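Local atomic coordinates of response regulator CheY-like protein (Mesorhizobium loti, PDB entry 3SNK), a protein that probably serves, through this N-terminal CheY-like receiver domain, as the regulatory part of a pilus assembly protein thought to bind and hydrolyse ATP. Residues P60-L73 with V88-Q101. Residues are numbered along the deposited sequence; the frame is centred on the assembly and turned at random.
Sequences PGIVILDLGGGDLL and VPLIAVSDELTSEQ
Gln-101 NE2 reaches across to the turn after strand 62-68, donating weakly to Gly-69 O (3.5 Å) and Gly-70 O (3.3 Å); a water that accepts from NE2 and donates to Gly-70 O adds a bridged link. At the amide's other end, Thr-98 N donates to OE1 on a lone pair, Thr-98 OG1 reaches it from above the carbonyl plane, and Gln-101 N returns a weak bond to OG1, a capping box at the start of helix 99-107. Shortening Gln-101 to an alanine is likely to leave Thr-98 N and OG1 without their OE1 acceptor and the Gly-69 and Gly-70 carbonyls without the NE2 donor. A CB on Gly-70 would run into Leu-97 CD2 and Gln-101 NE2.

Upstream, the segments are neighbouring parallel strands of the five-stranded CheY-like α/β sheet, joined by the crossover through helix 78-82. Leu-67 N to Val-93 O, 2.7 Å, is their shortest backbone bond. On one face Leu-90 CD1 wedges between Val-63 CG1 and Leu-65 CB, 3.7 Å from each, its CG swung opposite the backbone N (chi1 168°). On the other, Ile-64 lies alongside Ile-91, while Ile-62 CG2 meets Ile-91 CD1 at 3.8 Å; helix 120-129 packs over both isoleucines of strand 62-68. Asp-66, farther along this face, has OD2 salt-bridged to Lys-116 and hydrogen-bonded to Ser-21; an aspartate late in the third strand facing a lysine near the last strand's end is consistent with the acidic phosphoacceptor site of CheY-like receivers. Farther along, Asp-95 N donates almost straight (175°) to Gly-68 O, but from above the carbonyl plane.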
ATOM      1  N   PRO A  60       0.384  12.652   1.725  1.00 74.64           N
ATOM      2  CA  PRO A  60      -0.140  11.395   1.143  1.00 71.59           C
ATOM      3  C   PRO A  60      -1.663  11.372   0.996  1.00 68.74           C
ATOM      4  O   PRO A  60      -2.393  11.963   1.785  1.00 68.31           O
ATOM      5  CB  PRO A  60       0.333  10.305   2.111  1.00 71.94           C
ATOM      6  CG  PRO A  60       0.545  11.031   3.427  1.00 77.48           C
ATOM      7  CD  PRO A  60       1.004  12.420   3.051  1.00 76.22           C
ATOM      8  N   GLY A  61      -2.097  10.745  -0.081  1.00 61.15           N
ATOM      9  CA  GLY A  61      -3.497  10.552  -0.404  1.00 58.61           C
ATOM     10  C   GLY A  61      -3.862   9.106  -0.156  1.00 54.32           C
ATOM     11  O   GLY A  61      -4.847   8.830   0.521  1.00 53.05           O
ATOM     12  N   ILE A  62      -3.049   8.179  -0.692  1.00 46.17           N
ATOM     13  CA  ILE A  62      -3.227   6.727  -0.613  1.00 44.13           C
ATOM     14  C   ILE A  62      -1.896   6.067  -0.433  1.00 46.01           C
ATOM     15  O   ILE A  62      -0.923   6.467  -1.072  1.00 46.50           O
ATOM     16  CB  ILE A  62      -3.907   6.156  -1.918  1.00 48.88           C
ATOM     17  CG1 ILE A  62      -5.278   6.761  -2.181  1.00 51.50           C
ATOM     18  CG2 ILE A  62      -3.994   4.619  -1.916  1.00 48.74           C
ATOM     19  CD1 ILE A  62      -5.570   6.873  -3.648  1.00 65.38           C
ATOM     20  N   VAL A  63      -1.873   4.993   0.352  1.00 40.55           N
ATOM     21  CA  VAL A  63      -0.711   4.137   0.527  1.00 40.51           C
ATOM     22  C   VAL A  63      -1.034   2.768  -0.074  1.00 44.21           C
ATOM     23  O   VAL A  63      -2.129   2.241   0.132  1.00 42.43           O
ATOM     24  CB  VAL A  63      -0.281   4.027   2.011  1.00 43.84           C
ATOM     25  CG1 VAL A  63       0.780   2.951   2.217  1.00 43.79           C
ATOM     26  CG2 VAL A  63       0.242   5.359   2.506  1.00 44.32           C
ATOM     27  N   ILE A  64      -0.091   2.194  -0.813  1.00 41.42           N
ATOM     28  CA  ILE A  64      -0.224   0.838  -1.348  1.00 42.00           C
ATOM     29  C   ILE A  64       0.893   0.044  -0.735  1.00 47.00           C
ATOM     30  O   ILE A  64       2.082   0.364  -0.912  1.00 47.28           O
ATOM     31  CB  ILE A  64      -0.284   0.727  -2.878  1.00 46.16           C
ATOM     32  CG1 ILE A  64      -1.488   1.527  -3.419  1.00 47.05           C
ATOM     33  CG2 ILE A  64      -0.372  -0.756  -3.309  1.00 47.86           C
ATOM     34  CD1 ILE A  64      -1.489   1.764  -4.896  1.00 55.36           C
ATOM     35  N   LEU A  65       0.519  -0.948   0.051  1.00 42.40           N
ATOM     36  CA  LEU A  65       1.526  -1.706   0.763  1.00 43.94           C
ATOM     37  C   LEU A  65       1.528  -3.156   0.278  1.00 49.90           C
ATOM     38  O   LEU A  65       0.546  -3.879   0.425  1.00 46.62           O
ATOM     39  CB  LEU A  65       1.312  -1.592   2.287  1.00 42.73           C
ATOM     40  CG  LEU A  65       2.265  -2.366   3.204  1.00 48.34           C
ATOM     41  CD1 LEU A  65       3.712  -1.849   3.094  1.00 48.47           C
ATOM     42  CD2 LEU A  65       1.781  -2.302   4.636  1.00 50.04           C
ATOM     43  N   ASP A  66       2.632  -3.539  -0.367  1.00 49.74           N
ATOM     44  CA  ASP A  66       2.828  -4.911  -0.827  1.00 52.64           C
ATOM     45  C   ASP A  66       3.485  -5.691   0.297  1.00 58.04           C
ATOM     46  O   ASP A  66       4.680  -5.534   0.540  1.00 57.84           O
ATOM     47  CB  ASP A  66       3.686  -4.962  -2.105  1.00 55.94           C
ATOM     48  CG  ASP A  66       4.005  -6.357  -2.631  1.00 61.25           C
ATOM     49  OD1 ASP A  66       3.314  -7.326  -2.214  1.00 61.45           O
ATOM     50  OD2 ASP A  66       4.900  -6.473  -3.518  1.00 60.87           O
ATOM     51  N   LEU A  67       2.693  -6.514   0.984  1.00 55.64           N
ATOM     52  CA  LEU A  67       3.129  -7.338   2.107  1.00 56.70           C
ATOM     53  C   LEU A  67       3.804  -8.637   1.651  1.00 63.33           C
ATOM     54  O   LEU A  67       4.566  -9.224   2.421  1.00 65.20           O
ATOM     55  CB  LEU A  67       1.924  -7.656   3.000  1.00 55.43           C
ATOM     56  CG  LEU A  67       1.330  -6.451   3.720  1.00 55.48           C
ATOM     57  CD1 LEU A  67      -0.073  -6.717   4.123  1.00 53.94           C
ATOM     58  CD2 LEU A  67       2.188  -6.080   4.930  1.00 61.13           C
ATOM     59  N   GLY A  68       3.518  -9.072   0.423  1.00 60.46           N
ATOM     60  CA  GLY A  68       4.054 -10.313  -0.148  1.00 62.17           C
ATOM     61  C   GLY A  68       3.615 -11.503   0.678  1.00 66.02           C
ATOM     62  O   GLY A  68       2.417 -11.651   0.961  1.00 64.27           O
ATOM     63  N   GLY A  69       4.594 -12.280   1.151  1.00 64.39           N
ATOM     64  CA  GLY A  69       4.367 -13.401   2.058  1.00 66.69           C
ATOM     65  C   GLY A  69       3.933 -12.993   3.468  1.00 70.65           C
ATOM     66  O   GLY A  69       3.604 -13.855   4.287  1.00 71.66           O
ATOM     67  N   GLY A  70       3.934 -11.680   3.753  1.00 65.75           N
ATOM     68  CA  GLY A  70       3.514 -11.126   5.041  1.00 64.38           C
ATOM     69  C   GLY A  70       4.598 -10.982   6.092  1.00 70.26           C
ATOM     70  O   GLY A  70       4.293 -10.943   7.286  1.00 69.38           O
ATOM     71  N   ASP A  71       5.866 -10.875   5.653  1.00 69.49           N
ATOM     72  CA  ASP A  71       7.036 -10.732   6.520  1.00 72.31           C
ATOM     73  C   ASP A  71       6.921  -9.465   7.402  1.00 72.85           C
ATOM     74  O   ASP A  71       7.208  -9.528   8.596  1.00 74.56           O
ATOM     75  CB  ASP A  71       8.340 -10.690   5.680  1.00 77.23           C
ATOM     76  CG  ASP A  71       8.460 -11.739   4.568  1.00 94.36           C
ATOM     77  OD1 ASP A  71       7.758 -11.591   3.517  1.00 91.24           O
ATOM     78  OD2 ASP A  71       9.309 -12.660   4.708  1.00105.16           O
ATOM     79  N   LEU A  72       6.462  -8.342   6.816  1.00 64.97           N
ATOM     80  CA  LEU A  72       6.303  -7.055   7.492  1.00 62.73           C
ATOM     81  C   LEU A  72       5.270  -7.110   8.643  1.00 62.82           C
ATOM     82  O   LEU A  72       5.449  -6.409   9.622  1.00 62.30           O
ATOM     83  CB  LEU A  72       5.918  -5.965   6.480  1.00 60.45           C
ATOM     84  CG  LEU A  72       6.061  -4.511   6.946  1.00 64.21           C
ATOM     85  CD1 LEU A  72       7.520  -4.088   6.998  1.00 67.14           C
ATOM     86  CD2 LEU A  72       5.303  -3.575   6.032  1.00 63.82           C
ATOM     87  N   LEU A  73       4.251  -7.978   8.562  1.00 57.67           N
ATOM     88  CA  LEU A  73       3.207  -8.114   9.584  1.00 55.88           C
ATOM     89  C   LEU A  73       3.725  -8.695  10.892  1.00 62.72           C
ATOM     90  O   LEU A  73       3.055  -8.573  11.922  1.00 61.40           O
ATOM     91  CB  LEU A  73       2.051  -8.977   9.064  1.00 55.57           C
ATOM     92  CG  LEU A  73       1.312  -8.446   7.842  1.00 55.78           C
ATOM     93  CD1 LEU A  73       0.543  -9.556   7.170  1.00 58.19           C
ATOM     94  CD2 LEU A  73       0.382  -7.259   8.190  1.00 48.19           C
ATOM     95  N   VAL A  88      -4.913   8.009   6.140  1.00 38.79           N
ATOM     96  CA  VAL A  88      -4.914   7.896   4.686  1.00 39.76           C
ATOM     97  C   VAL A  88      -5.376   6.447   4.338  1.00 42.65           C
ATOM     98  O   VAL A  88      -5.026   5.515   5.080  1.00 42.38           O
ATOM     99  CB  VAL A  88      -3.555   8.258   4.005  1.00 44.36           C
ATOM    100  CG1 VAL A  88      -3.030   9.610   4.462  1.00 45.33           C
ATOM    101  CG2 VAL A  88      -2.514   7.182   4.220  1.00 43.75           C
ATOM    102  N   PRO A  89      -6.170   6.253   3.271  1.00 39.49           N
ATOM    103  CA  PRO A  89      -6.521   4.884   2.859  1.00 39.54           C
ATOM    104  C   PRO A  89      -5.278   4.046   2.593  1.00 43.51           C
ATOM    105  O   PRO A  89      -4.266   4.527   2.044  1.00 43.77           O
ATOM    106  CB  PRO A  89      -7.322   5.081   1.560  1.00 42.37           C
ATOM    107  CG  PRO A  89      -7.772   6.508   1.598  1.00 48.07           C
ATOM    108  CD  PRO A  89      -6.714   7.257   2.330  1.00 42.05           C
ATOM    109  N   LEU A  90      -5.359   2.778   2.996  1.00 38.56           N
ATOM    110  CA  LEU A  90      -4.287   1.835   2.834  1.00 36.90           C
ATOM    111  C   LEU A  90      -4.785   0.669   2.011  1.00 39.60           C
ATOM    112  O   LEU A  90      -5.825   0.075   2.320  1.00 38.17           O
ATOM    113  CB  LEU A  90      -3.775   1.383   4.227  1.00 36.54           C
ATOM    114  CG  LEU A  90      -2.825   0.155   4.282  1.00 42.63           C
ATOM    115  CD1 LEU A  90      -1.521   0.451   3.606  1.00 42.78           C
ATOM    116  CD2 LEU A  90      -2.516  -0.234   5.754  1.00 45.10           C
ATOM    117  N   ILE A  91      -4.091   0.387   0.920  1.00 37.48           N
ATOM    118  CA  ILE A  91      -4.465  -0.747   0.067  1.00 39.33           C
ATOM    119  C   ILE A  91      -3.431  -1.802   0.331  1.00 44.91           C
ATOM    120  O   ILE A  91      -2.238  -1.545   0.138  1.00 44.26           O
ATOM    121  CB  ILE A  91      -4.641  -0.386  -1.429  1.00 42.19           C
ATOM    122  CG1 ILE A  91      -5.827   0.580  -1.597  1.00 43.28           C
ATOM    123  CG2 ILE A  91      -4.858  -1.660  -2.276  1.00 45.11           C
ATOM    124  CD1 ILE A  91      -5.824   1.383  -2.915  1.00 54.40           C
ATOM    125  N   ALA A  92      -3.872  -2.958   0.844  1.00 41.90           N
ATOM    126  CA  ALA A  92      -2.930  -4.035   1.143  1.00 41.71           C
ATOM    127  C   ALA A  92      -2.948  -5.068   0.038  1.00 47.28           C
ATOM    128  O   ALA A  92      -4.009  -5.472  -0.431  1.00 46.86           O
ATOM    129  CB  ALA A  92      -3.259  -4.678   2.476  1.00 42.25           C
ATOM    130  N   VAL A  93      -1.746  -5.463  -0.403  1.00 45.18           N
ATOM    131  CA  VAL A  93      -1.547  -6.490  -1.409  1.00 46.93           C
ATOM    132  C   VAL A  93      -0.705  -7.561  -0.743  1.00 53.53           C
ATOM    133  O   VAL A  93       0.353  -7.274  -0.166  1.00 51.82           O
ATOM    134  CB  VAL A  93      -0.922  -5.977  -2.743  1.00 50.39           C
ATOM    135  CG1 VAL A  93      -0.917  -7.076  -3.808  1.00 52.16           C
ATOM    136  CG2 VAL A  93      -1.651  -4.738  -3.253  1.00 48.95           C
ATOM    137  N   SER A  94      -1.179  -8.795  -0.799  1.00 52.72           N
ATOM    138  CA  SER A  94      -0.426  -9.892  -0.226  1.00 54.53           C
ATOM    139  C   SER A  94      -0.741 -11.176  -0.938  1.00 60.43           C
ATOM    140  O   SER A  94      -1.728 -11.266  -1.673  1.00 60.44           O
ATOM    141  CB  SER A  94      -0.752 -10.035   1.263  1.00 57.90           C
ATOM    142  OG  SER A  94      -2.012 -10.663   1.458  1.00 63.78           O
ATOM    143  N   ASP A  95       0.069 -12.198  -0.663  1.00 59.34           N
ATOM    144  CA  ASP A  95      -0.206 -13.572  -1.075  1.00 61.90           C
ATOM    145  C   ASP A  95      -1.104 -14.110   0.054  1.00 62.43           C
ATOM    146  O   ASP A  95      -1.604 -13.299   0.836  1.00 58.03           O
ATOM    147  CB  ASP A  95       1.108 -14.350  -1.260  1.00 67.31           C
ATOM    148  CG  ASP A  95       1.918 -13.881  -2.456  1.00 82.59           C
ATOM    149  OD1 ASP A  95       1.466 -14.110  -3.611  1.00 86.75           O
ATOM    150  OD2 ASP A  95       3.004 -13.290  -2.245  1.00 86.21           O
ATOM    151  N   GLU A  96      -1.303 -15.417   0.179  1.00 61.04           N
ATOM    152  CA  GLU A  96      -2.137 -15.931   1.273  1.00 62.37           C
ATOM    153  C   GLU A  96      -1.441 -15.718   2.608  1.00 64.07           C
ATOM    154  O   GLU A  96      -0.213 -15.811   2.695  1.00 63.56           O
ATOM    155  CB  GLU A  96      -2.471 -17.426   1.079  1.00 69.18           C
ATOM    156  CG  GLU A  96      -3.775 -17.825   1.754  1.00 86.91           C
ATOM    157  CD  GLU A  96      -3.846 -19.254   2.258  1.00119.66           C
ATOM    158  OE1 GLU A  96      -3.738 -20.188   1.429  1.00118.24           O
ATOM    159  OE2 GLU A  96      -4.044 -19.440   3.481  1.00119.30           O
ATOM    160  N   LEU A  97      -2.231 -15.400   3.637  1.00 58.53           N
ATOM    161  CA  LEU A  97      -1.757 -15.161   4.997  1.00 57.14           C
ATOM    162  C   LEU A  97      -2.322 -16.180   5.978  1.00 63.12           C
ATOM    163  O   LEU A  97      -3.357 -16.783   5.685  1.00 61.81           O
ATOM    164  CB  LEU A  97      -2.195 -13.757   5.459  1.00 52.10           C
ATOM    165  CG  LEU A  97      -1.712 -12.556   4.659  1.00 53.67           C
ATOM    166  CD1 LEU A  97      -2.319 -11.260   5.216  1.00 51.08           C
ATOM    167  CD2 LEU A  97      -0.172 -12.482   4.611  1.00 55.46           C
ATOM    168  N   THR A  98      -1.682 -16.306   7.170  1.00 62.43           N
ATOM    169  CA  THR A  98      -2.175 -17.137   8.278  1.00 66.47           C
ATOM    170  C   THR A  98      -3.174 -16.316   9.047  1.00 70.74           C
ATOM    171  O   THR A  98      -3.249 -15.097   8.849  1.00 66.52           O
ATOM    172  CB  THR A  98      -1.045 -17.651   9.209  1.00 77.48           C
ATOM    173  OG1 THR A  98      -0.356 -16.556   9.808  1.00 79.46           O
ATOM    174  CG2 THR A  98      -0.074 -18.590   8.514  1.00 77.47           C
ATOM    175  N   SER A  99      -3.892 -16.953   9.974  1.00 71.77           N
ATOM    176  CA  SER A  99      -4.868 -16.301  10.836  1.00 70.57           C
ATOM    177  C   SER A  99      -4.222 -15.225  11.699  1.00 73.35           C
ATOM    178  O   SER A  99      -4.822 -14.159  11.897  1.00 69.34           O
ATOM    179  CB  SER A  99      -5.541 -17.335  11.725  1.00 79.66           C
ATOM    180  OG  SER A  99      -4.600 -17.899  12.621  1.00 94.39           O
ATOM    181  N   GLU A 100      -3.001 -15.514  12.216  1.00 72.24           N
ATOM    182  CA  GLU A 100      -2.205 -14.612  13.063  1.00 70.46           C
ATOM    183  C   GLU A 100      -1.815 -13.379  12.261  1.00 66.35           C
ATOM    184  O   GLU A 100      -1.846 -12.262  12.778  1.00 63.20           O
ATOM    185  CB  GLU A 100      -0.955 -15.347  13.590  1.00 76.21           C
ATOM    186  CG  GLU A 100      -0.110 -14.554  14.580  1.00 92.25           C
ATOM    187  CD  GLU A 100       1.238 -15.177  14.897  1.00126.84           C
ATOM    188  OE1 GLU A 100       2.167 -15.037  14.067  1.00126.16           O
ATOM    189  OE2 GLU A 100       1.370 -15.793  15.979  1.00124.30           O
ATOM    190  N   GLN A 101      -1.482 -13.579  10.987  1.00 59.76           N
ATOM    191  CA  GLN A 101      -1.123 -12.480  10.117  1.00 55.58           C
ATOM    192  C   GLN A 101      -2.355 -11.683   9.725  1.00 57.72           C
ATOM    193  O   GLN A 101      -2.250 -10.466   9.579  1.00 54.90           O
ATOM    194  CB  GLN A 101      -0.402 -12.996   8.884  1.00 57.22           C
ATOM    195  CG  GLN A 101       0.989 -13.539   9.194  1.00 62.19           C
ATOM    196  CD  GLN A 101       1.570 -14.231   7.992  1.00 73.77           C
ATOM    197  OE1 GLN A 101       0.911 -15.034   7.334  1.00 61.10           O
ATOM    198  NE2 GLN A 101       2.816 -13.923   7.670  1.00 72.39           N
TER
HETATM  199  O   HOH W   1       4.476 -12.390   9.590  1.00 63.61           O